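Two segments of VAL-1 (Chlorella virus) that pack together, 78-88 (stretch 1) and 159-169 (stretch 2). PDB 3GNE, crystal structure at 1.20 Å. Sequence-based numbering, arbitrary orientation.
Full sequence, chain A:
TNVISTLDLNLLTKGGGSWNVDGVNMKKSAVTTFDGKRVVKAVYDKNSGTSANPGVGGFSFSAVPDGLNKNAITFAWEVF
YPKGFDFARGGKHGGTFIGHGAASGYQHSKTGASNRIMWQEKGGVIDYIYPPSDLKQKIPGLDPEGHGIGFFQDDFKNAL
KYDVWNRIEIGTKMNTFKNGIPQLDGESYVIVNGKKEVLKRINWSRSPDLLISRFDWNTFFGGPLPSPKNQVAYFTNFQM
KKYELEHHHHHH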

# COMPACT_ATOMS: atom_id res chain seq x y z
N GLU A 78 -2.80 10.91 -1.80
CA GLU A 78 -1.77 11.94 -1.92
C GLU A 78 -1.07 12.10 -0.61
O GLU A 78 -1.69 11.95 0.46
CB GLU A 78 -2.40 13.30 -2.33
CG GLU A 78 -3.11 13.09 -3.71
CD GLU A 78 -3.85 14.34 -4.10
OE1 GLU A 78 -3.51 15.43 -3.62
OE2 GLU A 78 -4.76 14.30 -4.94
N VAL A 79 0.24 12.40 -0.65
CA VAL A 79 0.98 12.60 0.62
C VAL A 79 1.90 13.80 0.55
O VAL A 79 2.55 14.07 -0.45
CB VAL A 79 1.77 11.31 0.91
CG1 VAL A 79 2.78 11.04 -0.22
CG2 VAL A 79 2.47 11.42 2.27
N PHE A 80 1.90 14.56 1.63
CA PHE A 80 2.70 15.77 1.79
C PHE A 80 3.74 15.51 2.90
O PHE A 80 3.35 15.22 4.05
CB PHE A 80 1.77 16.90 2.17
CG PHE A 80 2.37 18.30 2.20
CD1 PHE A 80 2.02 19.20 1.19
CD2 PHE A 80 3.22 18.76 3.18
CE1 PHE A 80 2.49 20.49 1.23
CE2 PHE A 80 3.71 20.05 3.22
CZ PHE A 80 3.35 20.95 2.24
N TYR A 81 5.00 15.62 2.52
CA TYR A 81 6.16 15.51 3.42
C TYR A 81 6.72 16.91 3.63
O TYR A 81 7.36 17.41 2.68
CB TYR A 81 7.21 14.61 2.78
CG TYR A 81 6.75 13.15 2.76
CD1 TYR A 81 6.74 12.46 3.99
CD2 TYR A 81 6.37 12.49 1.59
CE1 TYR A 81 6.33 11.11 3.98
CE2 TYR A 81 5.96 11.16 1.61
CZ TYR A 81 5.96 10.50 2.83
OH TYR A 81 5.54 9.17 2.90
N PRO A 82 6.54 17.51 4.79
CA PRO A 82 7.14 18.82 5.00
C PRO A 82 8.65 18.75 4.85
O PRO A 82 9.26 17.75 5.21
CB PRO A 82 6.77 19.15 6.45
CG PRO A 82 5.49 18.37 6.69
CD PRO A 82 5.75 17.06 5.94
N LYS A 83 9.25 19.83 4.36
CA LYS A 83 10.69 19.95 4.29
C LYS A 83 11.39 19.46 5.55
O LYS A 83 10.93 19.87 6.63
CB LYS A 83 11.03 21.43 4.00
CG LYS A 83 12.49 21.67 3.61
CD LYS A 83 12.83 23.13 3.62
CE LYS A 83 14.23 23.49 3.14
NZ LYS A 83 14.29 24.99 2.91
N GLY A 84 12.44 18.63 5.42
CA GLY A 84 13.14 18.17 6.63
C GLY A 84 12.67 16.79 7.06
O GLY A 84 13.34 16.19 7.89
N PHE A 85 11.57 16.27 6.47
CA PHE A 85 11.18 14.92 6.86
C PHE A 85 12.31 13.97 6.55
O PHE A 85 12.93 14.06 5.47
CB PHE A 85 9.88 14.58 6.05
CG PHE A 85 9.26 13.26 6.46
CD1 PHE A 85 8.23 13.28 7.39
CD2 PHE A 85 9.67 12.04 5.92
CE1 PHE A 85 7.63 12.07 7.78
CE2 PHE A 85 9.09 10.84 6.30
CZ PHE A 85 8.05 10.87 7.21
N ASP A 86 12.59 13.06 7.44
CA ASP A 86 13.68 12.11 7.23
C ASP A 86 13.08 10.76 6.85
O ASP A 86 12.44 10.10 7.68
CB ASP A 86 14.54 12.04 8.51
CG ASP A 86 15.78 11.20 8.37
OD1 ASP A 86 15.83 10.29 7.48
OD2 ASP A 86 16.75 11.39 9.19
N PHE A 87 13.24 10.34 5.62
CA PHE A 87 12.71 9.09 5.13
C PHE A 87 13.43 7.86 5.63
O PHE A 87 12.95 6.73 5.37
CB PHE A 87 12.80 9.11 3.58
CG PHE A 87 11.92 10.15 2.90
CD1 PHE A 87 10.54 9.95 2.81
CD2 PHE A 87 12.45 11.33 2.37
CE1 PHE A 87 9.68 10.88 2.22
CE2 PHE A 87 11.61 12.27 1.77
CZ PHE A 87 10.24 12.07 1.71
N ALA A 88 14.53 8.04 6.34
CA ALA A 88 15.31 6.94 6.89
C ALA A 88 15.61 5.99 5.74
O ALA A 88 16.11 6.45 4.70
CB ALA A 88 14.60 6.29 8.05
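Stretch 2 159-169: ALKYDVWNRIE

How does stretch 2 run against stretch 1? It runs roughly antiparallel: strand 166-169 and strand 78-80 come within 4.8 Å, with an angle of 144° between their N-to-C directions. Glu 78 lies beside Arg 167 (CA to CA 4.5 Å), and Val 79 faces Asn 166 as the hydrogen-bonded pair: Val 79 N donates to Asn 166 O at 2.8 Å, and Asn 166 N to Val 79 O at 2.9 Å. Before the strand, residues 159-165 are loop or turn, and from Leu 160 on they keep touching stretch 1. Asp 163, at phi/psi 62/31, presents its N to Tyr 81 O at 2.9 Å.

What does the side chain of Asn 166 do there? With chi1 at -65° (m) and chi2 at -79°, it reaches back to its own loop, where Asn 166 OD1 accepts from Lys 161 N at 3.0 Å and Asn 166 ND2 donates to Lys 161 O at 3.0 Å. Asn 166 ND2 also gives a longer bond to Val 79 O, 3.2 Å, so the amide ties the loop to both strands. Water 1 fills the gap nearby, accepting from Tyr 81 N at 2.8 Å. On the same face of the sheet, Val 79 (chi1 p) sets CG1 4.3 Å from Ile 168 CG1 and 4.4 Å from Leu 160 CD2.

Why do Phe 80 and Trp 165 fit so closely? Trp 165 takes chi1 m and chi2 103°, which turns a face of its indole to Phe 80 CB, 3.6 Å from the centroid of the Trp 165 six-membered ring and nearly on its normal. Phe 80, at chi1 t, turns its ring edge toward the indole face, the planes at 56°. One face of the phenyl ring is covered by Asp 163, whose CA lies 4.0 Å from the Phe 80 ring centroid. Glu 78, extended at chi2 t, brings OE1 to 3.7 Å from Trp 165 CB.

How is the turn after the strand held? Pro 82 to Phe 85 form a type II turn, closed by Phe 85 N to Pro 82 O at 3.0 Å; Gly 84, at 99/-11, adopts angles that would jam a CB against the preceding carbonyl. Although the CB of Asp 163 points away, its carboxylate comes nearer, and Asp 163 OD1 accepts from Lys 83 N at 2.9 Å. Tyr 162 (chi1 m) lays its ring along the turn, with Gly 84 N over one face, and its OH donates to Phe 85 O at 2.7 Å. The Phe 87 ring lies near parallel to that of Tyr 162 but slid apart, centroids 5.7 Å away.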

# COMPACT_ATOMS: atom_id res chain seq x y z
N ALA A 159 11.36 10.30 -5.90
CA ALA A 159 10.10 10.71 -6.53
C ALA A 159 9.23 11.52 -5.57
O ALA A 159 8.44 12.37 -6.01
CB ALA A 159 9.33 9.48 -7.02
N LEU A 160 9.33 11.24 -4.29
CA LEU A 160 8.52 11.96 -3.28
C LEU A 160 9.24 13.26 -2.93
O LEU A 160 10.27 13.26 -2.23
CB LEU A 160 8.31 11.09 -2.06
CG LEU A 160 7.61 9.75 -2.34
CD1 LEU A 160 7.67 8.89 -1.07
CD2 LEU A 160 6.15 9.99 -2.77
N LYS A 161 8.69 14.36 -3.43
CA LYS A 161 9.29 15.65 -3.19
C LYS A 161 8.78 16.26 -1.92
O LYS A 161 7.70 15.90 -1.43
CB LYS A 161 8.96 16.56 -4.38
CG LYS A 161 9.36 16.03 -5.75
CD LYS A 161 10.80 15.54 -5.86
CE LYS A 161 11.03 15.10 -7.31
NZ LYS A 161 12.39 14.54 -7.51
N TYR A 162 9.54 17.20 -1.35
CA TYR A 162 9.07 17.92 -0.15
C TYR A 162 8.09 19.04 -0.47
O TYR A 162 8.14 19.69 -1.52
CB TYR A 162 10.29 18.55 0.57
CG TYR A 162 11.23 17.58 1.24
CD1 TYR A 162 10.79 16.72 2.20
CD2 TYR A 162 12.60 17.51 0.89
CE1 TYR A 162 11.65 15.82 2.82
CE2 TYR A 162 13.47 16.62 1.50
CZ TYR A 162 12.97 15.77 2.46
OH TYR A 162 13.83 14.90 3.08
N ASP A 163 7.21 19.32 0.49
CA ASP A 163 6.34 20.50 0.46
C ASP A 163 5.39 20.48 -0.74
O ASP A 163 5.05 21.55 -1.28
CB ASP A 163 7.26 21.75 0.45
CG ASP A 163 7.84 22.06 1.81
OD1 ASP A 163 7.44 21.46 2.83
OD2 ASP A 163 8.71 22.97 1.89
N VAL A 164 4.98 19.32 -1.21
CA VAL A 164 4.04 19.16 -2.32
C VAL A 164 3.10 17.99 -2.07
O VAL A 164 3.46 17.03 -1.38
CB VAL A 164 4.71 18.79 -3.64
CG1 VAL A 164 5.80 19.76 -3.98
CG2 VAL A 164 5.37 17.42 -3.65
N TRP A 165 1.93 18.05 -2.67
CA TRP A 165 1.07 16.88 -2.60
C TRP A 165 1.51 15.87 -3.62
O TRP A 165 1.24 15.99 -4.83
CB TRP A 165 -0.39 17.32 -2.80
CG TRP A 165 -0.85 18.07 -1.58
CD1 TRP A 165 -1.01 19.41 -1.43
CD2 TRP A 165 -1.20 17.48 -0.33
NE1 TRP A 165 -1.44 19.73 -0.16
CE2 TRP A 165 -1.57 18.53 0.54
CE3 TRP A 165 -1.24 16.17 0.12
CZ2 TRP A 165 -1.98 18.29 1.83
CZ3 TRP A 165 -1.64 15.93 1.42
CH2 TRP A 165 -2.00 16.98 2.27
N ASN A 166 2.21 14.85 -3.20
CA ASN A 166 2.65 13.81 -4.14
C ASN A 166 1.46 12.89 -4.42
O ASN A 166 0.81 12.50 -3.43
CB ASN A 166 3.76 12.96 -3.54
CG ASN A 166 5.03 13.78 -3.31
OD1 ASN A 166 5.78 14.03 -4.26
ND2 ASN A 166 5.32 14.14 -2.06
N ARG A 167 1.21 12.55 -5.64
CA ARG A 167 0.11 11.69 -6.04
C ARG A 167 0.62 10.28 -6.27
O ARG A 167 1.48 10.07 -7.10
CB ARG A 167 -0.55 12.24 -7.32
CG ARG A 167 -1.06 13.65 -7.11
CD ARG A 167 -1.70 14.19 -8.38
NE ARG A 167 -0.86 14.10 -9.55
CZ ARG A 167 0.24 14.65 -10.02
NH1 ARG A 167 0.70 14.28 -11.20
NH2 ARG A 167 0.89 15.58 -9.30
N ILE A 168 0.02 9.33 -5.51
CA ILE A 168 0.44 7.95 -5.58
C ILE A 168 -0.72 7.08 -6.05
O ILE A 168 -1.84 7.27 -5.59
CB ILE A 168 0.85 7.47 -4.16
CG1 ILE A 168 1.84 8.44 -3.49
CG2 ILE A 168 1.39 6.04 -4.24
CD1 ILE A 168 3.16 8.57 -4.18
N GLU A 169 -0.47 6.07 -6.89
CA GLU A 169 -1.51 5.10 -7.17
C GLU A 169 -0.86 3.72 -7.18
O GLU A 169 0.32 3.59 -7.57
CB GLU A 169 -2.18 5.32 -8.57
CG GLU A 169 -2.63 6.78 -8.78
CD GLU A 169 -3.57 6.87 -9.99
OE1 GLU A 169 -4.20 5.87 -10.39
OE2 GLU A 169 -3.70 7.99 -10.47
O HOH W 1 5.61 16.59 0.01